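Local structure of glycerol dehydrogenase (Bacillus coagulans, 6CSJ) at residues A[22-25]-A[26-29]; A[46-49]-A[50-54]; A[101-104]-A[105-109]. The protein probably oxidises glycerol and related polyols with NAD as cofactor, and in this altered form has an acquired D-lactate dehydrogenase activity. The protein carries 2 engineered substitutions. All coordinates share one frame; numbering follows the deposited sequence.

All three contacts are local helix turns in the region of the parallel sheet, each partly buried. Contacts 1 and 2 belong together: their centres lie 13 Å apart, and hydroxyls of the first helix, on S22 and T25, reach S51 and Y52 at the end of the second. Contact 3 does not touch them, but like contact 1 it packs on strand 87-92, and contacts 2 and 3 each end the helix of a beta-alpha-beta unit. The chemistry differs with place: contact 1 pairs an aromatic ring with a guanidinium, contact 2 sets a buried tyrosine against a surface salt bridge, and contact 3 relies on backbone capping round a glycine.

Contact 1 (A[22-25]-A[26-29]); sequences SAYT and ERLG
With both first torsions putting CG anti to the carbonyl carbon, chi1 -60° in Y24 and -65° in R27, two side chains one helical turn apart run side by side in the same direction. R27 then stretches straight from CG to NE and carries its guanidinium alongside the phenol: NH2 comes 4.0 Å from Y24 CE1, while Y24 CD1 lies over the centre of one guanidinium face. The two planes are turned 54° apart, so this is an oblique contact and not a parallel stack. At its root the arginine rests on backbone, CG lying 3.4 Å from A23 O. The far end of the ring is tied down separately, Y24 OH bonding to E17.

On the following turn T25 O is gripped by two donors. G29 N, four residues on, approaches nearly in line with the carbonyl at 2.9 Å, whereas L28 N, three residues on and 3.1 Å from T25 O, comes from above the carbonyl plane. Between R27 N and Y24 O there is just a weak bond of 3.2 Å. Y24 packs on I12, F149 and I151, T25 on V89, and L28 on V87, an arrangement typical of a helix packed against the parallel sheet of a Rossmann-like domain, here that of an iron-containing alcohol dehydrogenase.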
loop_
_atom_site.group_PDB
_atom_site.type_symbol
_atom_site.label_atom_id
_atom_site.label_comp_id
_atom_site.label_asym_id
_atom_site.label_seq_id
_atom_site.Cartn_x
_atom_site.Cartn_y
_atom_site.Cartn_z
ATOM N N SER A 22 -8.123 14.536 -18.288
ATOM C CA SER A 22 -7.539 15.466 -19.263
ATOM C C SER A 22 -7.178 16.816 -18.660
ATOM O O SER A 22 -6.168 17.394 -19.026
ATOM C CB SER A 22 -8.469 15.662 -20.472
ATOM O OG SER A 22 -9.633 16.377 -20.131
ATOM N N ALA A 23 -7.984 17.315 -17.730
ATOM C CA ALA A 23 -7.646 18.563 -17.027
ATOM C C ALA A 23 -6.340 18.422 -16.224
ATOM O O ALA A 23 -5.533 19.361 -16.186
ATOM C CB ALA A 23 -8.786 19.002 -16.126
ATOM N N TYR A 24 -6.129 17.250 -15.615
ATOM C CA TYR A 24 -4.908 16.987 -14.833
ATOM C C TYR A 24 -3.673 16.720 -15.717
ATOM O O TYR A 24 -2.618 17.322 -15.477
ATOM C CB TYR A 24 -5.135 15.859 -13.808
ATOM C CG TYR A 24 -6.234 16.192 -12.807
ATOM C CD1 TYR A 24 -6.115 17.292 -11.957
ATOM C CD2 TYR A 24 -7.407 15.426 -12.735
ATOM C CE1 TYR A 24 -7.122 17.619 -11.055
ATOM C CE2 TYR A 24 -8.422 15.747 -11.839
ATOM C CZ TYR A 24 -8.280 16.857 -11.011
ATOM O OH TYR A 24 -9.278 17.176 -10.112
ATOM N N THR A 25 -3.799 15.876 -16.747
ATOM C CA THR A 25 -2.662 15.632 -17.659
ATOM C C THR A 25 -2.226 16.902 -18.391
ATOM O O THR A 25 -1.026 17.120 -18.566
ATOM C CB THR A 25 -2.896 14.508 -18.704
ATOM O OG1 THR A 25 -3.923 14.881 -19.632
ATOM C CG2 THR A 25 -3.245 13.191 -18.030
ATOM N N GLU A 26 -3.188 17.735 -18.786
ATOM C CA GLU A 26 -2.911 19.045 -19.419
ATOM C C GLU A 26 -2.069 20.009 -18.551
ATOM O O GLU A 26 -1.343 20.828 -19.096
ATOM C CB GLU A 26 -4.220 19.730 -19.878
ATOM C CG GLU A 26 -4.969 19.069 -21.044
ATOM C CD GLU A 26 -4.193 18.978 -22.349
ATOM O OE1 GLU A 26 -3.213 19.739 -22.544
ATOM O OE2 GLU A 26 -4.567 18.112 -23.172
ATOM N N ARG A 27 -2.160 19.915 -17.223
ATOM C CA ARG A 27 -1.303 20.716 -16.328
ATOM C C ARG A 27 0.177 20.316 -16.376
ATOM O O ARG A 27 1.038 21.128 -16.061
ATOM C CB ARG A 27 -1.772 20.618 -14.873
ATOM C CG ARG A 27 -3.139 21.218 -14.591
ATOM C CD ARG A 27 -3.401 21.245 -13.102
ATOM N NE ARG A 27 -4.810 21.376 -12.754
ATOM C CZ ARG A 27 -5.271 21.483 -11.499
ATOM N NH1 ARG A 27 -4.437 21.479 -10.452
ATOM N NH2 ARG A 27 -6.580 21.598 -11.277
ATOM N N LEU A 28 0.452 19.062 -16.735
ATOM C CA LEU A 28 1.813 18.511 -16.770
ATOM C C LEU A 28 2.415 18.408 -18.162
ATOM O O LEU A 28 3.627 18.495 -18.297
ATOM C CB LEU A 28 1.830 17.120 -16.118
ATOM C CG LEU A 28 1.422 17.112 -14.649
ATOM C CD1 LEU A 28 1.257 15.681 -14.155
ATOM C CD2 LEU A 28 2.421 17.896 -13.814
ATOM N N GLY A 29 1.586 18.176 -19.181
ATOM C CA GLY A 29 2.053 18.132 -20.570
ATOM C C GLY A 29 0.963 18.125 -21.635
ATOM O O GLY A 29 -0.234 18.071 -21.342
#

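Contact 2 (A[46-49]-A[50-54]); sequences KTVE and ESYAG
V48 and Y52 form the tight side of this helix end. Their side chains point the same way, side by side, and V48 CG1 meets the ring at Y52 CE2, 4.1 Å away. Closer still is the approach of the ring edge to backbone: Y52 CD2 stands 3.2 Å from V48 O, which lies near the ring plane. V48 turns CG1 anti to its own nitrogen (chi1 170°), the position from which this methyl reaches the ring. Y52 is also where the helix gives way, being the first residue to leave helical phi and psi. Y52 N bonds to E49 O at 3.2 Å, from above the carbonyl plane, and more weakly to V48 O.

The helix is the crossover of a beta-alpha-beta unit, between strands 32-36 and 59-63, and the V48 and Y52 side faces inward: both pack on I34 and on L21 of the preceding helix, and V48 also meets M61. The phenol ring stacks with Y59, and its hydroxyl is hydrogen-bonded to T25 OG1. Cutting Y52 back to an alanine is likely to leave T25 OG1 without this partner, Y59 without its stacked ring and a gap beside V48.

Towards solvent the packing is looser. K46 and E50, both exposed, cross obliquely and are joined by a salt bridge with 3.6 Å between K46 NZ and E50 OE2. The glutamate chain is extended beyond CG, and the lysine stays extended until a last bend at chi4 (-71°) that turns the ammonium to the carboxylate. Beneath them a regular helical bond of 2.9 Å links E50 N to K46 O.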
loop_
_atom_site.group_PDB
_atom_site.type_symbol
_atom_site.label_atom_id
_atom_site.label_comp_id
_atom_site.label_asym_id
_atom_site.label_seq_id
_atom_site.Cartn_x
_atom_site.Cartn_y
_atom_site.Cartn_z
ATOM N N LYS A 46 -14.118 4.296 -21.498
ATOM C CA LYS A 46 -15.101 5.260 -21.989
ATOM C C LYS A 46 -15.005 6.597 -21.258
ATOM O O LYS A 46 -15.071 7.647 -21.891
ATOM C CB LYS A 46 -16.534 4.706 -21.895
ATOM C CG LYS A 46 -17.492 5.307 -22.918
ATOM C CD LYS A 46 -18.737 4.453 -23.140
ATOM C CE LYS A 46 -19.529 4.919 -24.360
ATOM N NZ LYS A 46 -20.214 6.220 -24.120
ATOM N N THR A 47 -14.846 6.555 -19.937
ATOM C CA THR A 47 -14.720 7.775 -19.118
ATOM C C THR A 47 -13.492 8.588 -19.503
ATOM O O THR A 47 -13.564 9.812 -19.622
ATOM C CB THR A 47 -14.635 7.441 -17.611
ATOM O OG1 THR A 47 -15.757 6.640 -17.236
ATOM C CG2 THR A 47 -14.603 8.708 -16.756
ATOM N N VAL A 48 -12.373 7.894 -19.709
ATOM C CA VAL A 48 -11.108 8.535 -20.085
ATOM C C VAL A 48 -11.229 9.176 -21.474
ATOM O O VAL A 48 -10.936 10.361 -21.644
ATOM C CB VAL A 48 -9.931 7.528 -20.019
ATOM C CG1 VAL A 48 -8.659 8.109 -20.628
ATOM C CG2 VAL A 48 -9.685 7.105 -18.576
ATOM N N GLU A 49 -11.687 8.389 -22.444
ATOM C CA GLU A 49 -11.970 8.868 -23.808
ATOM C C GLU A 49 -12.870 10.120 -23.804
ATOM O O GLU A 49 -12.553 11.115 -24.457
ATOM C CB GLU A 49 -12.591 7.731 -24.657
ATOM C CG GLU A 49 -11.588 6.654 -25.092
ATOM C CD GLU A 49 -12.211 5.459 -25.816
ATOM O OE1 GLU A 49 -13.381 5.537 -26.267
ATOM O OE2 GLU A 49 -11.515 4.427 -25.895
ATOM N N GLU A 50 -13.964 10.065 -23.049
ATOM C CA GLU A 50 -14.890 11.206 -22.935
ATOM C C GLU A 50 -14.275 12.436 -22.259
ATOM O O GLU A 50 -14.678 13.536 -22.528
ATOM C CB GLU A 50 -16.205 10.796 -22.243
ATOM C CG GLU A 50 -17.090 9.954 -23.172
ATOM C CD GLU A 50 -18.415 9.534 -22.574
ATOM O OE1 GLU A 50 -18.461 9.199 -21.375
ATOM O OE2 GLU A 50 -19.427 9.602 -23.312
ATOM N N SER A 51 -13.323 12.223 -21.348
ATOM C CA SER A 51 -12.576 13.324 -20.709
ATOM C C SER A 51 -11.777 14.159 -21.686
ATOM O O SER A 51 -11.606 15.360 -21.479
ATOM C CB SER A 51 -11.643 12.803 -19.613
ATOM O OG SER A 51 -10.770 13.817 -19.148
ATOM N N TYR A 52 -11.278 13.528 -22.757
ATOM C CA TYR A 52 -10.474 14.212 -23.784
ATOM C C TYR A 52 -11.288 14.746 -24.995
ATOM O O TYR A 52 -10.695 15.129 -25.989
ATOM C CB TYR A 52 -9.327 13.287 -24.235
ATOM C CG TYR A 52 -8.249 13.102 -23.188
ATOM C CD1 TYR A 52 -7.201 14.018 -23.072
ATOM C CD2 TYR A 52 -8.274 12.024 -22.308
ATOM C CE1 TYR A 52 -6.212 13.866 -22.109
ATOM C CE2 TYR A 52 -7.289 11.854 -21.338
ATOM C CZ TYR A 52 -6.264 12.782 -21.242
ATOM O OH TYR A 52 -5.287 12.627 -20.286
ATOM N N ALA A 53 -12.609 14.851 -24.905
ATOM C CA ALA A 53 -13.441 15.534 -25.906
ATOM C C ALA A 53 -12.917 16.944 -26.246
ATOM O O ALA A 53 -12.700 17.773 -25.363
ATOM C CB ALA A 53 -14.893 15.644 -25.476
ATOM N N GLY A 54 -12.669 17.186 -27.528
ATOM C CA GLY A 54 -12.113 18.468 -27.970
ATOM C C GLY A 54 -10.630 18.628 -27.776
ATOM O O GLY A 54 -10.052 19.640 -28.161
#

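Contact 3 (A[101-104]-A[105-109])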
loop_
_atom_site.group_PDB
_atom_site.type_symbol
_atom_site.label_atom_id
_atom_site.label_comp_id
_atom_site.label_asym_id
_atom_site.label_seq_id
_atom_site.Cartn_x
_atom_site.Cartn_y
_atom_site.Cartn_z
ATOM N N LYS A 101 5.208 4.454 -13.047
ATOM C CA LYS A 101 6.252 5.199 -12.330
ATOM C C LYS A 101 7.628 4.931 -12.946
ATOM O O LYS A 101 8.413 5.862 -13.156
ATOM C CB LYS A 101 6.286 4.833 -10.843
ATOM C CG LYS A 101 5.037 5.152 -10.030
ATOM C CD LYS A 101 5.245 4.827 -8.562
ATOM C CE LYS A 101 4.003 4.246 -7.918
ATOM N NZ LYS A 101 4.261 3.793 -6.513
ATOM N N ALA A 102 7.903 3.657 -13.224
ATOM C CA ALA A 102 9.134 3.238 -13.913
ATOM C C ALA A 102 9.288 3.911 -15.288
ATOM O O ALA A 102 10.360 4.448 -15.601
ATOM C CB ALA A 102 9.176 1.718 -14.060
ATOM N N VAL A 103 8.213 3.907 -16.083
ATOM C CA VAL A 103 8.214 4.565 -17.402
ATOM C C VAL A 103 8.517 6.060 -17.280
ATOM O O VAL A 103 9.281 6.599 -18.078
ATOM C CB VAL A 103 6.893 4.327 -18.187
ATOM C CG1 VAL A 103 6.781 5.229 -19.408
ATOM C CG2 VAL A 103 6.794 2.874 -18.630
ATOM N N GLY A 104 7.932 6.725 -16.290
ATOM C CA GLY A 104 8.194 8.147 -16.077
ATOM C C GLY A 104 9.625 8.421 -15.684
ATOM O O GLY A 104 10.211 9.420 -16.106
ATOM N N TYR A 105 10.183 7.528 -14.871
ATOM C CA TYR A 105 11.592 7.594 -14.463
ATOM C C TYR A 105 12.544 7.425 -15.658
ATOM O O TYR A 105 13.396 8.288 -15.893
ATOM C CB TYR A 105 11.878 6.539 -13.381
ATOM C CG TYR A 105 13.342 6.383 -13.039
ATOM C CD1 TYR A 105 14.098 7.483 -12.610
ATOM C CD2 TYR A 105 13.967 5.141 -13.125
ATOM C CE1 TYR A 105 15.443 7.350 -12.311
ATOM C CE2 TYR A 105 15.315 4.998 -12.834
ATOM C CZ TYR A 105 16.049 6.102 -12.432
ATOM O OH TYR A 105 17.380 5.967 -12.134
ATOM N N TYR A 106 12.379 6.338 -16.407
ATOM C CA TYR A 106 13.252 6.055 -17.569
ATOM C C TYR A 106 13.144 7.102 -18.701
ATOM O O TYR A 106 14.170 7.555 -19.199
ATOM C CB TYR A 106 13.041 4.617 -18.107
ATOM C CG TYR A 106 13.537 3.530 -17.155
ATOM C CD1 TYR A 106 14.881 3.447 -16.789
ATOM C CD2 TYR A 106 12.662 2.586 -16.621
ATOM C CE1 TYR A 106 15.334 2.462 -15.911
ATOM C CE2 TYR A 106 13.104 1.596 -15.743
ATOM C CZ TYR A 106 14.442 1.547 -15.390
ATOM O OH TYR A 106 14.884 0.573 -14.528
ATOM N N ASN A 107 11.926 7.513 -19.065
ATOM C CA ASN A 107 11.721 8.564 -20.084
ATOM C C ASN A 107 11.843 9.989 -19.523
ATOM O O ASN A 107 11.731 10.945 -20.289
ATOM C CB ASN A 107 10.356 8.412 -20.785
ATOM C CG ASN A 107 10.272 7.192 -21.677
ATOM O OD1 ASN A 107 11.124 6.309 -21.632
ATOM N ND2 ASN A 107 9.214 7.127 -22.489
ATOM N N ASN A 108 12.060 10.140 -18.215
ATOM C CA ASN A 108 12.189 11.457 -17.570
ATOM C C ASN A 108 10.983 12.376 -17.823
ATOM O O ASN A 108 11.130 13.541 -18.193
ATOM C CB ASN A 108 13.502 12.134 -17.975
ATOM C CG ASN A 108 13.823 13.342 -17.113
ATOM O OD1 ASN A 108 13.764 13.278 -15.879
ATOM N ND2 ASN A 108 14.138 14.459 -17.764
ATOM N N ILE A 109 9.788 11.832 -17.614
ATOM C CA ILE A 109 8.538 12.600 -17.736
ATOM C C ILE A 109 7.708 12.461 -16.446
ATOM O O ILE A 109 7.820 11.436 -15.747
ATOM C CB ILE A 109 7.711 12.166 -18.973
ATOM C CG1 ILE A 109 7.417 10.657 -18.966
ATOM C CG2 ILE A 109 8.445 12.574 -20.261
ATOM C CD1 ILE A 109 6.514 10.202 -20.089
#
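A Schellman motif, closed between G104 and I109, ends helix 94-106 of the beta-alpha-beta unit that joins strands 87-92 and 111-115. N108 takes the positive phi (56°) that reverses the chain, and I109 N returns to G104 O at 2.9 Å, in the carbonyl plane and on a lone pair. A weak bond from N108 N to Y105 O adds to the turn. Glycine suits the spot, for a beta carbon on G104 would collide with I109 O. The isoleucine folds back over it, CG1 resting 3.9 Å from G104 CA; its chi1 of 55° sets CG1 between the backbone N and the carbonyl carbon.

Before the cap the helix is regular, with Y106 N bonded to A102 O almost straight at 2.9 Å. The same carbonyl oxygen is touched by Y106 CD2 at 3.1 Å, and Y105 CD2 lies over the centre of one face of the Y106 ring. On one flank A102, Y106 and N107 meet helix 70-82, where Y106 OH bonds to K70 and N107 ND2 to C77; V103 and I109 pack on V88 of strand 87-92, and K101 and A102 reach S128 of strand 127-131.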